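Local coordinates for periplasmic sugar-binding domain protein (PDB 3H75), which probably binds a carbohydrate in the periplasm, as a two-domain member of the bacterial solute-binding protein 2 family, at residues A[72-75]-A[76-80]; A[274-278]-A[279-283]. All blocks are in the same frame, centred on the assembly; numbering follows the deposited sequence.

Interaction 1: residues A[72-75]-A[76-80]; sequences QYVA and PQILR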
ATOM      1  N   GLN A  72     -14.085  -6.748   1.309  1.00 30.21           N
ATOM      2  CA  GLN A  72     -15.114  -7.630   1.856  1.00 30.97           C
ATOM      3  C   GLN A  72     -16.481  -7.624   1.175  1.00 30.09           C
ATOM      4  O   GLN A  72     -17.328  -8.462   1.489  1.00 29.96           O
ATOM      5  CB  GLN A  72     -15.304  -7.340   3.348  1.00 32.74           C
ATOM      6  CG  GLN A  72     -15.539  -5.876   3.669  1.00 35.38           C
ATOM      7  CD  GLN A  72     -15.809  -5.636   5.142  1.00 35.90           C
ATOM      8  OE1 GLN A  72     -15.791  -4.497   5.611  1.00 37.13           O
ATOM      9  NE2 GLN A  72     -16.071  -6.710   5.880  1.00 37.49           N
ATOM     10  N   TYR A  73     -16.707  -6.702   0.245  1.00 28.15           N
ATOM     11  CA  TYR A  73     -18.008  -6.647  -0.411  1.00 27.33           C
ATOM     12  C   TYR A  73     -18.004  -6.906  -1.915  1.00 25.60           C
ATOM     13  O   TYR A  73     -18.828  -7.670  -2.415  1.00 26.14           O
ATOM     14  CB  TYR A  73     -18.679  -5.301  -0.108  1.00 28.40           C
ATOM     15  CG  TYR A  73     -18.993  -5.103   1.362  1.00 28.72           C
ATOM     16  CD1 TYR A  73     -19.891  -5.944   2.022  1.00 29.94           C
ATOM     17  CD2 TYR A  73     -18.378  -4.091   2.098  1.00 29.28           C
ATOM     18  CE1 TYR A  73     -20.165  -5.785   3.380  1.00 29.68           C
ATOM     19  CE2 TYR A  73     -18.646  -3.924   3.458  1.00 29.71           C
ATOM     20  CZ  TYR A  73     -19.540  -4.774   4.091  1.00 30.05           C
ATOM     21  OH  TYR A  73     -19.801  -4.622   5.434  1.00 31.34           O
ATOM     22  N   VAL A  74     -17.078  -6.289  -2.637  1.00 21.99           N
ATOM     23  CA  VAL A  74     -17.015  -6.471  -4.084  1.00 20.42           C
ATOM     24  C   VAL A  74     -16.254  -7.719  -4.526  1.00 18.60           C
ATOM     25  O   VAL A  74     -16.680  -8.418  -5.442  1.00 16.71           O
ATOM     26  CB  VAL A  74     -16.393  -5.235  -4.765  1.00 21.58           C
ATOM     27  CG1 VAL A  74     -16.238  -5.483  -6.258  1.00 22.05           C
ATOM     28  CG2 VAL A  74     -17.276  -4.022  -4.522  1.00 22.15           C
ATOM     29  N   ALA A  75     -15.130  -8.002  -3.876  1.00 17.63           N
ATOM     30  CA  ALA A  75     -14.329  -9.169  -4.230  1.00 17.97           C
ATOM     31  C   ALA A  75     -15.132 -10.472  -4.220  1.00 18.19           C
ATOM     32  O   ALA A  75     -15.025 -11.272  -5.148  1.00 17.24           O
ATOM     33  CB  ALA A  75     -13.125  -9.283  -3.294  1.00 18.27           C
ATOM     34  N   PRO A  76     -15.936 -10.708  -3.168  1.00 18.59           N
ATOM     35  CA  PRO A  76     -16.723 -11.947  -3.129  1.00 19.02           C
ATOM     36  C   PRO A  76     -17.669 -12.074  -4.322  1.00 19.41           C
ATOM     37  O   PRO A  76     -17.818 -13.155  -4.892  1.00 18.98           O
ATOM     38  CB  PRO A  76     -17.479 -11.832  -1.808  1.00 19.17           C
ATOM     39  CG  PRO A  76     -16.522 -11.066  -0.946  1.00 20.22           C
ATOM     40  CD  PRO A  76     -16.050  -9.980  -1.892  1.00 19.80           C
ATOM     41  N   GLN A  77     -18.304 -10.967  -4.699  1.00 19.28           N
ATOM     42  CA  GLN A  77     -19.233 -10.983  -5.823  1.00 20.20           C
ATOM     43  C   GLN A  77     -18.500 -11.289  -7.124  1.00 19.80           C
ATOM     44  O   GLN A  77     -19.010 -12.016  -7.974  1.00 19.59           O
ATOM     45  CB  GLN A  77     -19.968  -9.643  -5.933  1.00 22.80           C
ATOM     46  CG  GLN A  77     -20.687  -9.226  -4.657  1.00 26.19           C
ATOM     47  CD  GLN A  77     -21.675  -8.095  -4.879  1.00 29.41           C
ATOM     48  OE1 GLN A  77     -22.086  -7.417  -3.935  1.00 34.58           O
ATOM     49  NE2 GLN A  77     -22.073  -7.895  -6.130  1.00 31.36           N
ATOM     50  N   ILE A  78     -17.302 -10.739  -7.282  1.00 18.68           N
ATOM     51  CA  ILE A  78     -16.524 -10.990  -8.488  1.00 18.67           C
ATOM     52  C   ILE A  78     -16.089 -12.454  -8.545  1.00 20.11           C
ATOM     53  O   ILE A  78     -16.033 -13.052  -9.618  1.00 19.96           O
ATOM     54  CB  ILE A  78     -15.289 -10.062  -8.553  1.00 18.19           C
ATOM     55  CG1 ILE A  78     -15.757  -8.618  -8.758  1.00 18.28           C
ATOM     56  CG2 ILE A  78     -14.354 -10.499  -9.679  1.00 18.04           C
ATOM     57  CD1 ILE A  78     -14.632  -7.593  -8.836  1.00 16.26           C
ATOM     58  N   LEU A  79     -15.786 -13.032  -7.387  1.00 21.70           N
ATOM     59  CA  LEU A  79     -15.379 -14.432  -7.330  1.00 23.09           C
ATOM     60  C   LEU A  79     -16.522 -15.326  -7.809  1.00 24.27           C
ATOM     61  O   LEU A  79     -16.308 -16.261  -8.580  1.00 24.05           O
ATOM     62  CB  LEU A  79     -14.985 -14.812  -5.902  1.00 24.59           C
ATOM     63  CG  LEU A  79     -13.662 -14.226  -5.405  1.00 26.80           C
ATOM     64  CD1 LEU A  79     -13.504 -14.486  -3.914  1.00 28.00           C
ATOM     65  CD2 LEU A  79     -12.513 -14.844  -6.189  1.00 27.97           C
ATOM     66  N   ARG A  80     -17.735 -15.031  -7.355  1.00 25.25           N
ATOM     67  CA  ARG A  80     -18.899 -15.815  -7.749  1.00 26.57           C
ATOM     68  C   ARG A  80     -19.243 -15.625  -9.223  1.00 27.08           C
ATOM     69  O   ARG A  80     -19.677 -16.562  -9.891  1.00 27.03           O
ATOM     70  CB  ARG A  80     -20.112 -15.449  -6.887  1.00 28.28           C
ATOM     71  CG  ARG A  80     -19.996 -15.881  -5.430  1.00 31.27           C
ATOM     72  CD  ARG A  80     -21.342 -15.796  -4.712  1.00 33.64           C
ATOM     73  NE  ARG A  80     -21.793 -14.421  -4.508  1.00 35.44           N
ATOM     74  CZ  ARG A  80     -21.242 -13.573  -3.644  1.00 35.96           C
ATOM     75  NH1 ARG A  80     -20.214 -13.953  -2.898  1.00 37.78           N
ATOM     76  NH2 ARG A  80     -21.725 -12.343  -3.523  1.00 37.22           N
TER
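Gln72 meets the first turn of the helix through its backbone: its O faces Pro76 CG at 3.7 Å, so the pyrrolidine ring packs on the incoming chain. Next along, Tyr73 offers its carbonyl to the Gln77 side chain, whose CG comes within 3.3 Å of Tyr73 O; with CG beside its own backbone N (chi1 -55°), Gln77 runs on extended past that carbonyl. Val74 contributes twice. Its O accepts Ile78 N at 3.0 Å, nearly in line with the carbonyl bond, and its CG1, anti to the backbone N, lies 3.7 Å from Ile78 CD1 where the two branched side chains cross at a slant. Ala75 O takes the following i to i+4 bond from Leu79 N (2.9 Å), while Leu79 CG sits against the same oxygen. Proline suits this early position, since it lacks an N-H to give and its ring fits the first turn. Residues 72-80 lead into and form most of helix 74-82, the connection of a right-handed beta-alpha-beta unit between parallel strands 65-69 and 88-93. Val74 also packs on Pro46 and Leu50 of helix 46-58, and Ile78 reaches Ala53 of that helix and Leu66 and Leu68 of strand 65-69.

Interaction 2: residues A[274-278]-A[279-283]; sequences HDDAL and GLDAR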
ATOM      1  N   HIS A 274       3.226 -14.229 -14.991  1.00 15.84           N
ATOM      2  CA  HIS A 274       4.005 -14.544 -16.182  1.00 17.49           C
ATOM      3  C   HIS A 274       4.507 -15.978 -16.058  1.00 18.16           C
ATOM      4  O   HIS A 274       4.426 -16.765 -17.003  1.00 18.14           O
ATOM      5  CB  HIS A 274       5.182 -13.568 -16.294  1.00 18.43           C
ATOM      6  CG  HIS A 274       6.250 -14.002 -17.250  1.00 21.22           C
ATOM      7  ND1 HIS A 274       7.210 -14.932 -16.922  1.00 20.86           N
ATOM      8  CD2 HIS A 274       6.522 -13.613 -18.521  1.00 21.30           C
ATOM      9  CE1 HIS A 274       8.032 -15.097 -17.945  1.00 20.98           C
ATOM     10  NE2 HIS A 274       7.636 -14.308 -18.927  1.00 22.74           N
ATOM     11  N   ASP A 275       5.012 -16.319 -14.879  1.00 17.84           N
ATOM     12  CA  ASP A 275       5.527 -17.659 -14.641  1.00 17.98           C
ATOM     13  C   ASP A 275       4.416 -18.698 -14.580  1.00 18.21           C
ATOM     14  O   ASP A 275       4.595 -19.822 -15.041  1.00 18.25           O
ATOM     15  CB  ASP A 275       6.360 -17.684 -13.357  1.00 18.15           C
ATOM     16  CG  ASP A 275       7.713 -17.013 -13.531  1.00 17.50           C
ATOM     17  OD1 ASP A 275       8.003 -16.540 -14.650  1.00 19.50           O
ATOM     18  OD2 ASP A 275       8.488 -16.961 -12.554  1.00 16.91           O
ATOM     19  N   ASP A 276       3.265 -18.330 -14.026  1.00 15.81           N
ATOM     20  CA  ASP A 276       2.155 -19.275 -13.955  1.00 16.74           C
ATOM     21  C   ASP A 276       1.742 -19.701 -15.359  1.00 15.85           C
ATOM     22  O   ASP A 276       1.453 -20.874 -15.603  1.00 15.39           O
ATOM     23  CB  ASP A 276       0.944 -18.660 -13.260  1.00 16.59           C
ATOM     24  CG  ASP A 276      -0.244 -19.606 -13.229  1.00 17.57           C
ATOM     25  OD1 ASP A 276      -0.208 -20.585 -12.456  1.00 19.03           O
ATOM     26  OD2 ASP A 276      -1.207 -19.383 -13.993  1.00 15.05           O
ATOM     27  N   ALA A 277       1.709 -18.741 -16.280  1.00 15.82           N
ATOM     28  CA  ALA A 277       1.322 -19.014 -17.656  1.00 17.37           C
ATOM     29  C   ALA A 277       2.318 -19.958 -18.317  1.00 18.91           C
ATOM     30  O   ALA A 277       1.968 -20.685 -19.243  1.00 18.45           O
ATOM     31  CB  ALA A 277       1.230 -17.713 -18.447  1.00 19.20           C
ATOM     32  N   LEU A 278       3.557 -19.942 -17.837  1.00 19.79           N
ATOM     33  CA  LEU A 278       4.593 -20.806 -18.390  1.00 21.35           C
ATOM     34  C   LEU A 278       4.601 -22.173 -17.721  1.00 21.67           C
ATOM     35  O   LEU A 278       5.382 -23.049 -18.094  1.00 21.27           O
ATOM     36  CB  LEU A 278       5.969 -20.149 -18.236  1.00 22.44           C
ATOM     37  CG  LEU A 278       6.219 -18.923 -19.114  1.00 23.60           C
ATOM     38  CD1 LEU A 278       7.557 -18.299 -18.765  1.00 26.39           C
ATOM     39  CD2 LEU A 278       6.188 -19.335 -20.581  1.00 25.99           C
ATOM     40  N   GLY A 279       3.723 -22.355 -16.737  1.00 21.81           N
ATOM     41  CA  GLY A 279       3.656 -23.623 -16.036  1.00 23.91           C
ATOM     42  C   GLY A 279       4.635 -23.696 -14.878  1.00 25.83           C
ATOM     43  O   GLY A 279       4.742 -24.725 -14.213  1.00 25.90           O
ATOM     44  N   LEU A 280       5.350 -22.598 -14.642  1.00 27.37           N
ATOM     45  CA  LEU A 280       6.322 -22.521 -13.555  1.00 29.50           C
ATOM     46  C   LEU A 280       5.608 -22.077 -12.289  1.00 30.96           C
ATOM     47  O   LEU A 280       5.829 -20.971 -11.795  1.00 31.46           O
ATOM     48  CB  LEU A 280       7.419 -21.514 -13.902  1.00 29.76           C
ATOM     49  CG  LEU A 280       8.296 -21.847 -15.109  1.00 31.02           C
ATOM     50  CD1 LEU A 280       9.156 -20.648 -15.468  1.00 31.24           C
ATOM     51  CD2 LEU A 280       9.157 -23.056 -14.790  1.00 30.90           C
ATOM     52  N   ASP A 281       4.749 -22.944 -11.765  1.00 31.99           N
ATOM     53  CA  ASP A 281       3.988 -22.623 -10.566  1.00 34.23           C
ATOM     54  C   ASP A 281       4.283 -23.585  -9.423  1.00 34.88           C
ATOM     55  O   ASP A 281       5.435 -23.933  -9.164  1.00 34.51           O
ATOM     56  CB  ASP A 281       2.493 -22.659 -10.886  1.00 36.44           C
ATOM     57  CG  ASP A 281       2.028 -24.032 -11.329  1.00 37.92           C
ATOM     58  OD1 ASP A 281       2.539 -24.534 -12.352  1.00 40.07           O
ATOM     59  OD2 ASP A 281       1.155 -24.612 -10.651  1.00 40.71           O
ATOM     60  N   ALA A 282       3.219 -23.997  -8.739  1.00 35.93           N
ATOM     61  CA  ALA A 282       3.301 -24.928  -7.624  1.00 37.41           C
ATOM     62  C   ALA A 282       3.954 -24.331  -6.385  1.00 38.12           C
ATOM     63  O   ALA A 282       3.946 -23.115  -6.179  1.00 38.81           O
ATOM     64  CB  ALA A 282       4.043 -26.193  -8.054  1.00 36.91           C
ATOM     65  N   ARG A 283       4.517 -25.207  -5.562  1.00 39.07           N
ATOM     66  CA  ARG A 283       5.169 -24.808  -4.325  1.00 39.02           C
ATOM     67  C   ARG A 283       6.526 -24.189  -4.606  1.00 38.42           C
ATOM     68  O   ARG A 283       6.713 -23.550  -5.640  1.00 40.46           O
ATOM     69  CB  ARG A 283       5.307 -26.024  -3.402  1.00 39.41           C
ATOM     70  CG  ARG A 283       3.977 -26.501  -2.825  1.00 41.01           C
ATOM     71  CD  ARG A 283       2.957 -26.799  -3.921  1.00 41.46           C
ATOM     72  NE  ARG A 283       1.581 -26.690  -3.443  1.00 42.68           N
ATOM     73  CZ  ARG A 283       1.065 -25.592  -2.896  1.00 42.40           C
ATOM     74  NH1 ARG A 283       1.809 -24.503  -2.750  1.00 41.87           N
ATOM     75  NH2 ARG A 283      -0.201 -25.578  -2.501  1.00 42.21           N
TER
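A Schellman motif ends helix 265-277, with Gly279 turning the chain out of the last turn through a positive phi. Two backbone bonds make the cap. Leu280 N reaches back to Asp275 O at 2.9 Å, the 6→1 bond of the motif, and Gly279 N is held by Asp276 O, also at 2.9 Å, as its 5→2 partner. They use their acceptors differently: Leu280 N is tilted 30° from the carbonyl plane of Asp275, whereas Gly279 N stands well above that of Asp276, 67° out of it. Gly279 takes the left-handed backbone conformation that a Schellman C' position usually has. The turn brings Leu280 back over the helix end, its CB 4.0 Å from Asp275 CB and its CD1 in loose apolar contact with Leu278 CB; Leu280 itself centres an inverse gamma turn as the chain leaves for strand 289-291. On the helix, Asp275 OD1 receives His274 ND1 at 2.9 Å, almost exactly in the imidazole plane but on the anti side of the carboxylate. Further bonds from Ser323, Ala324 and Tyr333 tie this buried carboxylate to the chain's C-terminal part. Asp276 brings OD1 within 3.7 Å of Asp281 CB, and the two carboxylate planes are 82° apart. The like charges of Asp276 OD1 and Asp281 OD2 lie 4.6 Å apart, an effect probably offset at Asp276 OD2 by Tyr65 OH and a salt bridge with Lys88 NZ, which join the helix end to strands 65-69 and 88-93.

In the fold
Interaction 1 comes first along the chain, at the start of helix 74-82; interaction 2 follows some 200 residues later, where helix 265-277 ends. Their centres are 25 Å apart and their nearest atoms about 14 Å, so they do not touch. What relates them is the parallel sheet: both lean on its strand 65-69, one from a helix that follows the strand directly, the other from a helix far later in the chain. Between them the chain adds strands 88-93 and 115-119 to this sheet, then lays down five of the six strands of the second sheet. Both therefore belong to one lobe of a two-domain periplasmic binding protein fold, assembled from distant parts of the sequence.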